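Side-chain contacts in 3' terminal uridylyl transferase (Trypanosoma brucei, PDB 5HZD), which adds uridine nucleotides to the 3' ends of guide RNAs, ribosomal RNAs and some mRNAs and takes part in mitochondrial RNA editing: residues Glu152-Val157 and Val162-Ile167; Leu214-Val219 and Gln229-Asn234. One frame throughout, in Å; residues are numbered along the deposited sequence. Where two conformers were deposited one is given.

In the fold
Both contacts pack a helix against a strand, and neither nests in or crosses the other: contact 1 is complete before contact 2 begins. After the zinc finger and a run of helices the chain reaches the palm sheet, where contact 1 closes the seven-residue connection between helix 143-156 and strand 164-167, an outermost strand of the mixed five-stranded sheet. After strand 174-177 comes an insertion, consistent with the middle domain of editing TUTases, and the chain rejoins the palm sheet at strand 285-288. Within the insertion, contact 2 closes the four-residue turn between helix 209-223 and strand 228-233. The centres of contacts 1 and 2 are about 26 Å apart, and the two do not touch.

Contact 1 of 2, residues Glu152-Val157 and Val162-Ile167; sequences ELLRRV and VNLEPI
Leu-154 of the helix and Leu-164 of the strand cross at about a right angle, and they make the one side-chain contact between segments 152-157 and 162-167. Both residues direct CB toward the opposite segment. The nearest pair is Leu-154 CB and Leu-164 CD1 at 3.8 Å, so the strand leucine lays one methyl against the root of the helix leucine. Its other methyl, CD2, lies 4.1 Å from Leu-154 CD1. The pose of Leu-164 follows from its torsions: CG stands beside the backbone N (chi1 -76°) and the chain then extends at chi2 180°, carrying CD1 to the helix backbone, where it lies 4.2 Å from Arg-155 N. Arg-155 itself adds little, because its side chain leads away from the strand. Along the helix Arg-156 NE pairs weakly with Glu-152 OE2 at 3.5 Å, whereas the Arg-155 to Glu-152 salt bridge is doubtful because the two groups are modelled too close together. Phe-159, in the connecting loop, touches both leucines, and Leu-154 also meets Val-96 of helix 80-100. On the strand side, Leu-164 reaches His-177 of the neighbouring strand 174-177, and its side chain is about 10 Å from that of Asp-286, probably important for catalysis. The two segments bury 100 Å² between them, and both leucines are buried in the protein. With charges kept on the helix's exposed side and only apolar side chains meeting across the contact, the interface rests on van der Waals and hydrophobic packing, joining the helix to the edge of the palm sheet.

Contact 2 of 2, residues Leu214-Val219 and Gln229-Asn234; sequences LLEGSV and QQVWWN
Glu-216 and Trp-233 each bury 63 Å² here, and a hydrogen bond joins them: Trp-233 NE1 donates to Glu-216 OE2 over 3.0 Å with an N-H...O angle of 150°. The carboxylate oxygen sits at the indole edge, tilted from the ring plane, and is approached on its anti side, 28° out of the carboxylate plane. The indole N-H thus has a charged acceptor, which probably strengthens the bond. Glu-216 attains this position with a chain extended beyond CG, spanning the gap between helix and strand. Its aliphatic part is used as well, since Glu-216 CG packs on Val-231 CG1 at 3.7 Å. Val-231, with 42 Å² buried, also stands opposite Glu-216 in the backbone, their CA atoms 7.5 Å apart. On the six-membered side of the indole, Leu-215 CD2 comes 3.6 Å from Trp-233 CH2, approaching obliquely. Residues 231 and 233 turn toward the helix while Trp-232 between them turns away, the alternation expected of a strand. Helix 214-219 and strand 229-233 run nearly antiparallel, at 156°, with axes 10.4 Å apart. The strand is an outermost one of the four-stranded antiparallel sheet in the palm insertion, consistent with the TUTase middle domain and remote from the zinc and UTP sites; Met-240 of adjacent strand 239-244 touches both Val-231 and Trp-233, while Leu-215 and Val-219 pack on Phe-201 of strand 198-203, so the helix packs on one face of the sheet.

Contact 1 of 2, residues Glu152-Val157 and Val162-Ile167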
ATOM      1  N   GLU A 152     -10.063  -0.730 -22.142  1.00 14.01           N
ATOM      2  CA  GLU A 152     -11.063  -0.356 -23.142  1.00 14.40           C
ATOM      3  C   GLU A 152     -12.444  -0.207 -22.522  1.00 15.34           C
ATOM      4  O   GLU A 152     -13.185   0.707 -22.863  1.00 15.70           O
ATOM      5  CB  GLU A 152     -11.109  -1.398 -24.260  1.00 19.90           C
ATOM      6  CG  GLU A 152     -12.189  -1.152 -25.288  1.00 22.78           C
ATOM      7  CD  GLU A 152     -11.901   0.047 -26.180  1.00 36.94           C
ATOM      8  OE1 GLU A 152     -10.800   0.646 -26.075  1.00 39.05           O
ATOM      9  OE2 GLU A 152     -12.796   0.405 -26.987  1.00 43.20           O
ATOM     10  N   LEU A 153     -12.792  -1.093 -21.602  1.00 14.13           N
ATOM     11  CA  LEU A 153     -14.080  -0.949 -20.910  1.00 14.12           C
ATOM     12  C   LEU A 153     -14.156   0.356 -20.120  1.00 13.93           C
ATOM     13  O   LEU A 153     -15.204   1.049 -20.113  1.00 16.09           O
ATOM     14  CB  LEU A 153     -14.354  -2.144 -19.977  1.00 13.96           C
ATOM     15  CG  LEU A 153     -14.599  -3.486 -20.667  1.00 14.26           C
ATOM     16  CD1 LEU A 153     -14.771  -4.610 -19.637  1.00 17.55           C
ATOM     17  CD2 LEU A 153     -15.816  -3.412 -21.610  1.00 16.52           C
ATOM     18  N   LEU A 154     -13.066   0.715 -19.446  1.00 13.60           N
ATOM     19  CA  LEU A 154     -13.030   1.972 -18.715  1.00 15.21           C
ATOM     20  C   LEU A 154     -13.154   3.192 -19.645  1.00 16.21           C
ATOM     21  O   LEU A 154     -13.902   4.110 -19.356  1.00 14.80           O
ATOM     22  CB  LEU A 154     -11.767   2.049 -17.868  1.00 13.76           C
ATOM     23  CG  LEU A 154     -11.724   1.063 -16.709  1.00 13.02           C
ATOM     24  CD1 LEU A 154     -10.291   0.966 -16.206  1.00 14.29           C
ATOM     25  CD2 LEU A 154     -12.695   1.490 -15.566  1.00 14.32           C
ATOM     26  N   ARG A 155     -12.469   3.166 -20.782  1.00 14.00           N
ATOM     27  CA  ARG A 155     -12.567   4.238 -21.775  1.00 16.99           C
ATOM     28  C   ARG A 155     -14.035   4.392 -22.198  1.00 17.70           C
ATOM     29  O   ARG A 155     -14.532   5.509 -22.340  1.00 20.87           O
ATOM     30  CB  ARG A 155     -11.693   3.898 -22.995  1.00 18.22           C
ATOM     31  CG  ARG A 155     -11.600   4.974 -24.059  1.00 30.04           C
ATOM     32  CD  ARG A 155     -10.908   4.431 -25.320  1.00 39.68           C
ATOM     33  NE  ARG A 155     -11.728   4.629 -26.520  1.00 49.34           N
ATOM     34  CZ  ARG A 155     -12.702   3.810 -26.915  1.00 54.52           C
ATOM     35  NH1 ARG A 155     -12.996   2.730 -26.210  1.00 54.41           N
ATOM     36  NH2 ARG A 155     -13.389   4.072 -28.020  1.00 59.67           N
ATOM     37  N   ARG A 156     -14.735   3.277 -22.360  1.00 16.19           N
ATOM     38  CA  ARG A 156     -16.094   3.319 -22.923  1.00 19.22           C
ATOM     39  C   ARG A 156     -17.130   3.785 -21.888  1.00 23.19           C
ATOM     40  O   ARG A 156     -18.253   4.158 -22.237  1.00 29.40           O
ATOM     41  CB  ARG A 156     -16.505   1.940 -23.466  1.00 22.75           C
ATOM     42  CG  ARG A 156     -15.760   1.445 -24.712  1.00 23.47           C
ATOM     43  CD  ARG A 156     -16.395   0.110 -25.207  1.00 48.88           C
ATOM     44  NE  ARG A 156     -15.458  -1.025 -25.246  1.00 51.89           N
ATOM     45  CZ  ARG A 156     -15.797  -2.316 -25.126  1.00 46.47           C
ATOM     46  NH1 ARG A 156     -14.857  -3.272 -25.182  1.00 36.84           N
ATOM     47  NH2 ARG A 156     -17.069  -2.669 -24.944  1.00 47.11           N
ATOM     48  N   VAL A 157     -16.778   3.749 -20.610  1.00 17.75           N
ATOM     49  CA  VAL A 157     -17.709   4.223 -19.559  1.00 21.11           C
ATOM     50  C   VAL A 157     -17.345   5.653 -19.146  1.00 26.42           C
ATOM     51  O   VAL A 157     -17.969   6.226 -18.249  1.00 31.15           O
ATOM     52  CB  VAL A 157     -17.758   3.213 -18.360  1.00 26.28           C
ATOM     53  CG1 VAL A 157     -16.600   3.385 -17.417  1.00 20.90           C
ATOM     54  CG2 VAL A 157     -19.061   3.294 -17.602  1.00 31.49           C
ATOM     55  N   VAL A 162      -6.110  10.634 -20.825  1.00 18.30           N
ATOM     56  CA  VAL A 162      -5.327  11.529 -19.961  1.00 23.11           C
ATOM     57  C   VAL A 162      -5.112  10.886 -18.578  1.00 21.48           C
ATOM     58  O   VAL A 162      -4.072  11.043 -17.940  1.00 23.57           O
ATOM     59  CB  VAL A 162      -6.072  12.885 -19.819  1.00 22.69           C
ATOM     60  CG1 VAL A 162      -5.525  13.756 -18.701  1.00 26.76           C
ATOM     61  CG2 VAL A 162      -6.041  13.646 -21.163  1.00 27.75           C
ATOM     62  N   ASN A 163      -6.104  10.139 -18.119  1.00 17.07           N
ATOM     63  CA  ASN A 163      -6.093   9.637 -16.757  1.00 15.07           C
ATOM     64  C   ASN A 163      -5.688   8.173 -16.645  1.00 15.83           C
ATOM     65  O   ASN A 163      -5.266   7.704 -15.567  1.00 19.12           O
ATOM     66  CB  ASN A 163      -7.485   9.817 -16.116  1.00 13.98           C
ATOM     67  CG  ASN A 163      -7.889  11.258 -16.034  1.00 16.59           C
ATOM     68  OD1 ASN A 163      -8.633  11.769 -16.894  1.00 19.98           O
ATOM     69  ND2 ASN A 163      -7.408  11.948 -15.008  1.00 15.81           N
ATOM     70  N   LEU A 164      -5.851   7.421 -17.723  1.00 16.47           N
ATOM     71  CA  LEU A 164      -5.570   5.988 -17.687  1.00 15.87           C
ATOM     72  C   LEU A 164      -4.209   5.637 -18.232  1.00 16.63           C
ATOM     73  O   LEU A 164      -3.866   6.015 -19.365  1.00 23.66           O
ATOM     74  CB  LEU A 164      -6.593   5.216 -18.522  1.00 23.39           C
ATOM     75  CG  LEU A 164      -7.972   5.007 -17.940  1.00 24.87           C
ATOM     76  CD1 LEU A 164      -8.822   4.218 -18.946  1.00 25.03           C
ATOM     77  CD2 LEU A 164      -7.888   4.264 -16.641  1.00 23.23           C
ATOM     78  N   GLU A 165      -3.443   4.884 -17.462  1.00 15.26           N
ATOM     79  CA  GLU A 165      -2.143   4.411 -17.946  1.00 15.74           C
ATOM     80  C   GLU A 165      -2.119   2.885 -17.912  1.00 16.03           C
ATOM     81  O   GLU A 165      -1.852   2.301 -16.874  1.00 16.64           O
ATOM     82  CB  GLU A 165      -0.990   4.968 -17.080  1.00 18.56           C
ATOM     83  CG  GLU A 165       0.404   4.469 -17.497  1.00 22.25           C
ATOM     84  CD  GLU A 165       1.558   4.917 -16.589  1.00 21.19           C
ATOM     85  OE1 GLU A 165       2.716   4.470 -16.857  1.00 23.84           O
ATOM     86  OE2 GLU A 165       1.326   5.698 -15.639  1.00 21.31           O
ATOM     87  N   PRO A 166      -2.393   2.235 -19.051  1.00 16.50           N
ATOM     88  CA  PRO A 166      -2.229   0.775 -19.130  1.00 12.99           C
ATOM     89  C   PRO A 166      -0.747   0.448 -19.107  1.00 18.60           C
ATOM     90  O   PRO A 166       0.010   1.044 -19.872  1.00 24.71           O
ATOM     91  CB  PRO A 166      -2.814   0.427 -20.500  1.00 16.84           C
ATOM     92  CG  PRO A 166      -2.718   1.727 -21.310  1.00 19.88           C
ATOM     93  CD  PRO A 166      -2.906   2.823 -20.299  1.00 16.55           C
ATOM     94  N   ILE A 167      -0.330  -0.438 -18.226  1.00 15.18           N
ATOM     95  CA  ILE A 167       1.054  -0.903 -18.212  1.00 15.44           C
ATOM     96  C   ILE A 167       1.071  -2.390 -18.486  1.00 17.84           C
ATOM     97  O   ILE A 167       1.199  -3.192 -17.577  1.00 21.46           O
ATOM     98  CB  ILE A 167       1.699  -0.597 -16.851  1.00 18.44           C
ATOM     99  CG1 ILE A 167       1.439   0.857 -16.485  1.00 19.37           C
ATOM    100  CG2 ILE A 167       3.211  -0.840 -16.901  1.00 24.71           C
ATOM    101  CD1 ILE A 167       1.982   1.233 -15.148  1.00 19.77           C
TER

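Contact 2 of 2, residues Leu214-Val219 and Gln229-Asn234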
ATOM      1  N   LEU A 214     -36.736   0.391 -25.115  1.00 22.95           N
ATOM      2  CA  LEU A 214     -35.720  -0.642 -24.980  1.00 22.41           C
ATOM      3  C   LEU A 214     -34.520  -0.113 -24.218  1.00 21.69           C
ATOM      4  O   LEU A 214     -33.977  -0.805 -23.353  1.00 21.78           O
ATOM      5  CB  LEU A 214     -35.312  -1.208 -26.359  1.00 22.54           C
ATOM      6  CG  LEU A 214     -36.356  -2.142 -26.978  1.00 24.10           C
ATOM      7  CD1 LEU A 214     -36.052  -2.474 -28.459  1.00 24.40           C
ATOM      8  CD2 LEU A 214     -36.450  -3.412 -26.160  1.00 30.05           C
ATOM      9  N   LEU A 215     -34.078   1.109 -24.521  1.00 21.46           N
ATOM     10  CA  LEU A 215     -32.919   1.652 -23.812  1.00 20.75           C
ATOM     11  C   LEU A 215     -33.249   1.842 -22.337  1.00 20.62           C
ATOM     12  O   LEU A 215     -32.453   1.492 -21.455  1.00 20.06           O
ATOM     13  CB  LEU A 215     -32.455   2.973 -24.437  1.00 20.72           C
ATOM     14  CG  LEU A 215     -31.272   3.690 -23.779  1.00 22.90           C
ATOM     15  CD1 LEU A 215     -30.063   2.748 -23.601  1.00 25.17           C
ATOM     16  CD2 LEU A 215     -30.854   4.976 -24.511  1.00 23.50           C
ATOM     17  N   GLU A 216     -34.415   2.420 -22.061  1.00 21.16           N
ATOM     18  CA  GLU A 216     -34.806   2.631 -20.663  1.00 21.13           C
ATOM     19  C   GLU A 216     -34.906   1.295 -19.932  1.00 21.04           C
ATOM     20  O   GLU A 216     -34.507   1.182 -18.753  1.00 21.19           O
ATOM     21  CB  GLU A 216     -36.145   3.362 -20.592  1.00 23.97           C
ATOM     22  CG  GLU A 216     -36.098   4.781 -21.114  1.00 29.31           C
ATOM     23  CD  GLU A 216     -37.467   5.426 -21.159  1.00 36.75           C
ATOM     24  OE1 GLU A 216     -38.268   5.171 -20.226  1.00 37.74           O
ATOM     25  OE2 GLU A 216     -37.734   6.175 -22.123  1.00 34.06           O
ATOM     26  N   GLY A 217     -35.429   0.298 -20.636  1.00 21.43           N
ATOM     27  CA  GLY A 217     -35.541  -1.055 -20.118  1.00 25.78           C
ATOM     28  C   GLY A 217     -34.193  -1.642 -19.753  1.00 25.33           C
ATOM     29  O   GLY A 217     -34.057  -2.285 -18.712  1.00 27.82           O
ATOM     30  N   SER A 218     -33.199  -1.442 -20.619  1.00 21.57           N
ATOM     31  CA  SER A 218     -31.844  -1.922 -20.361  0.51 22.13           C
ATOM     32  C   SER A 218     -31.267  -1.301 -19.107  1.00 23.93           C
ATOM     33  O   SER A 218     -30.603  -1.981 -18.298  1.00 24.00           O
ATOM     34  CB  SER A 218     -30.935  -1.604 -21.550  0.51 21.60           C
ATOM     35  OG  SER A 218     -31.223  -2.465 -22.632  0.51 21.44           O
ATOM     36  N   VAL A 219     -31.496  -0.003 -18.947  1.00 19.19           N
ATOM     37  CA  VAL A 219     -31.013   0.682 -17.755  1.00 18.79           C
ATOM     38  C   VAL A 219     -31.708   0.138 -16.506  1.00 25.49           C
ATOM     39  O   VAL A 219     -31.048  -0.195 -15.503  1.00 24.04           O
ATOM     40  CB  VAL A 219     -31.207   2.188 -17.864  1.00 21.62           C
ATOM     41  CG1 VAL A 219     -30.943   2.859 -16.538  1.00 25.62           C
ATOM     42  CG2 VAL A 219     -30.271   2.749 -18.962  1.00 21.75           C
ATOM     43  N   GLN A 229     -34.031   6.822 -10.832  1.00 28.91           N
ATOM     44  CA  GLN A 229     -34.846   7.905 -10.285  1.00 31.36           C
ATOM     45  C   GLN A 229     -35.551   8.726 -11.347  1.00 34.73           C
ATOM     46  O   GLN A 229     -36.705   9.102 -11.170  1.00 33.37           O
ATOM     47  CB  GLN A 229     -34.020   8.820  -9.384  1.00 35.70           C
ATOM     48  CG  GLN A 229     -33.651   8.210  -8.063  1.00 41.39           C
ATOM     49  CD  GLN A 229     -32.979   9.224  -7.150  1.00 45.87           C
ATOM     50  OE1 GLN A 229     -32.815  10.398  -7.515  1.00 44.32           O
ATOM     51  NE2 GLN A 229     -32.590   8.780  -5.959  1.00 47.94           N
ATOM     52  N   GLN A 230     -34.878   8.986 -12.466  1.00 27.44           N
ATOM     53  CA  GLN A 230     -35.457   9.822 -13.491  1.00 25.86           C
ATOM     54  C   GLN A 230     -34.777   9.483 -14.807  1.00 26.02           C
ATOM     55  O   GLN A 230     -33.567   9.243 -14.830  1.00 26.27           O
ATOM     56  CB  GLN A 230     -35.202  11.282 -13.163  1.00 33.62           C
ATOM     57  CG  GLN A 230     -35.783  12.235 -14.174  1.00 41.34           C
ATOM     58  CD  GLN A 230     -35.497  13.684 -13.849  1.00 49.78           C
ATOM     59  OE1 GLN A 230     -34.503  14.020 -13.206  1.00 51.73           O
ATOM     60  NE2 GLN A 230     -36.379  14.552 -14.288  1.00 57.26           N
ATOM     61  N   VAL A 231     -35.555   9.429 -15.873  1.00 25.42           N
ATOM     62  CA  VAL A 231     -35.016   9.228 -17.207  1.00 26.57           C
ATOM     63  C   VAL A 231     -35.680  10.251 -18.115  1.00 27.31           C
ATOM     64  O   VAL A 231     -36.902  10.444 -18.025  1.00 31.24           O
ATOM     65  CB  VAL A 231     -35.368   7.835 -17.723  1.00 34.99           C
ATOM     66  CG1 VAL A 231     -35.105   7.751 -19.199  1.00 39.03           C
ATOM     67  CG2 VAL A 231     -34.562   6.783 -16.980  1.00 38.58           C
ATOM     68  N   TRP A 232     -34.900  10.921 -18.969  1.00 25.67           N
ATOM     69  CA  TRP A 232     -35.480  11.881 -19.910  1.00 27.69           C
ATOM     70  C   TRP A 232     -34.740  11.991 -21.253  1.00 29.08           C
ATOM     71  O   TRP A 232     -33.541  11.734 -21.338  1.00 29.24           O
ATOM     72  CB  TRP A 232     -35.645  13.248 -19.245  1.00 32.35           C
ATOM     73  CG  TRP A 232     -34.372  13.984 -18.875  1.00 32.58           C
ATOM     74  CD1 TRP A 232     -33.855  15.071 -19.522  1.00 33.80           C
ATOM     75  CD2 TRP A 232     -33.504  13.743 -17.742  1.00 29.10           C
ATOM     76  NE1 TRP A 232     -32.720  15.508 -18.884  1.00 29.79           N
ATOM     77  CE2 TRP A 232     -32.479  14.716 -17.789  1.00 29.91           C
ATOM     78  CE3 TRP A 232     -33.492  12.801 -16.698  1.00 28.00           C
ATOM     79  CZ2 TRP A 232     -31.443  14.765 -16.848  1.00 33.81           C
ATOM     80  CZ3 TRP A 232     -32.452  12.847 -15.760  1.00 32.28           C
ATOM     81  CH2 TRP A 232     -31.441  13.825 -15.844  1.00 31.87           C
ATOM     82  N   TRP A 233     -35.467  12.364 -22.301  1.00 27.58           N
ATOM     83  CA  TRP A 233     -34.902  12.421 -23.647  1.00 25.43           C
ATOM     84  C   TRP A 233     -34.854  13.836 -24.203  1.00 31.02           C
ATOM     85  O   TRP A 233     -35.691  14.677 -23.862  1.00 33.16           O
ATOM     86  CB  TRP A 233     -35.733  11.564 -24.599  1.00 25.51           C
ATOM     87  CG  TRP A 233     -35.609  10.105 -24.369  1.00 24.78           C
ATOM     88  CD1 TRP A 233     -36.258   9.353 -23.429  1.00 25.00           C
ATOM     89  CD2 TRP A 233     -34.772   9.203 -25.100  1.00 24.28           C
ATOM     90  NE1 TRP A 233     -35.859   8.037 -23.515  1.00 26.53           N
ATOM     91  CE2 TRP A 233     -34.956   7.918 -24.542  1.00 26.01           C
ATOM     92  CE3 TRP A 233     -33.873   9.362 -26.158  1.00 26.33           C
ATOM     93  CZ2 TRP A 233     -34.287   6.790 -25.026  1.00 24.29           C
ATOM     94  CZ3 TRP A 233     -33.209   8.241 -26.640  1.00 24.68           C
ATOM     95  CH2 TRP A 233     -33.411   6.974 -26.066  1.00 22.76           C
ATOM     96  N   ASN A 234     -33.889  14.100 -25.080  1.00 30.25           N
ATOM     97  CA  ASN A 234     -33.872  15.391 -25.762  1.00 30.95           C
ATOM     98  C   ASN A 234     -34.866  15.473 -26.921  1.00 34.60           C
ATOM     99  O   ASN A 234     -35.530  14.487 -27.266  1.00 36.94           O
ATOM    100  CB  ASN A 234     -32.457  15.816 -26.164  1.00 34.68           C
ATOM    101  CG  ASN A 234     -31.897  14.998 -27.313  1.00 32.71           C
ATOM    102  OD1 ASN A 234     -32.469  13.987 -27.706  1.00 29.40           O
ATOM    103  ND2 ASN A 234     -30.788  15.459 -27.875  1.00 30.41           N
TER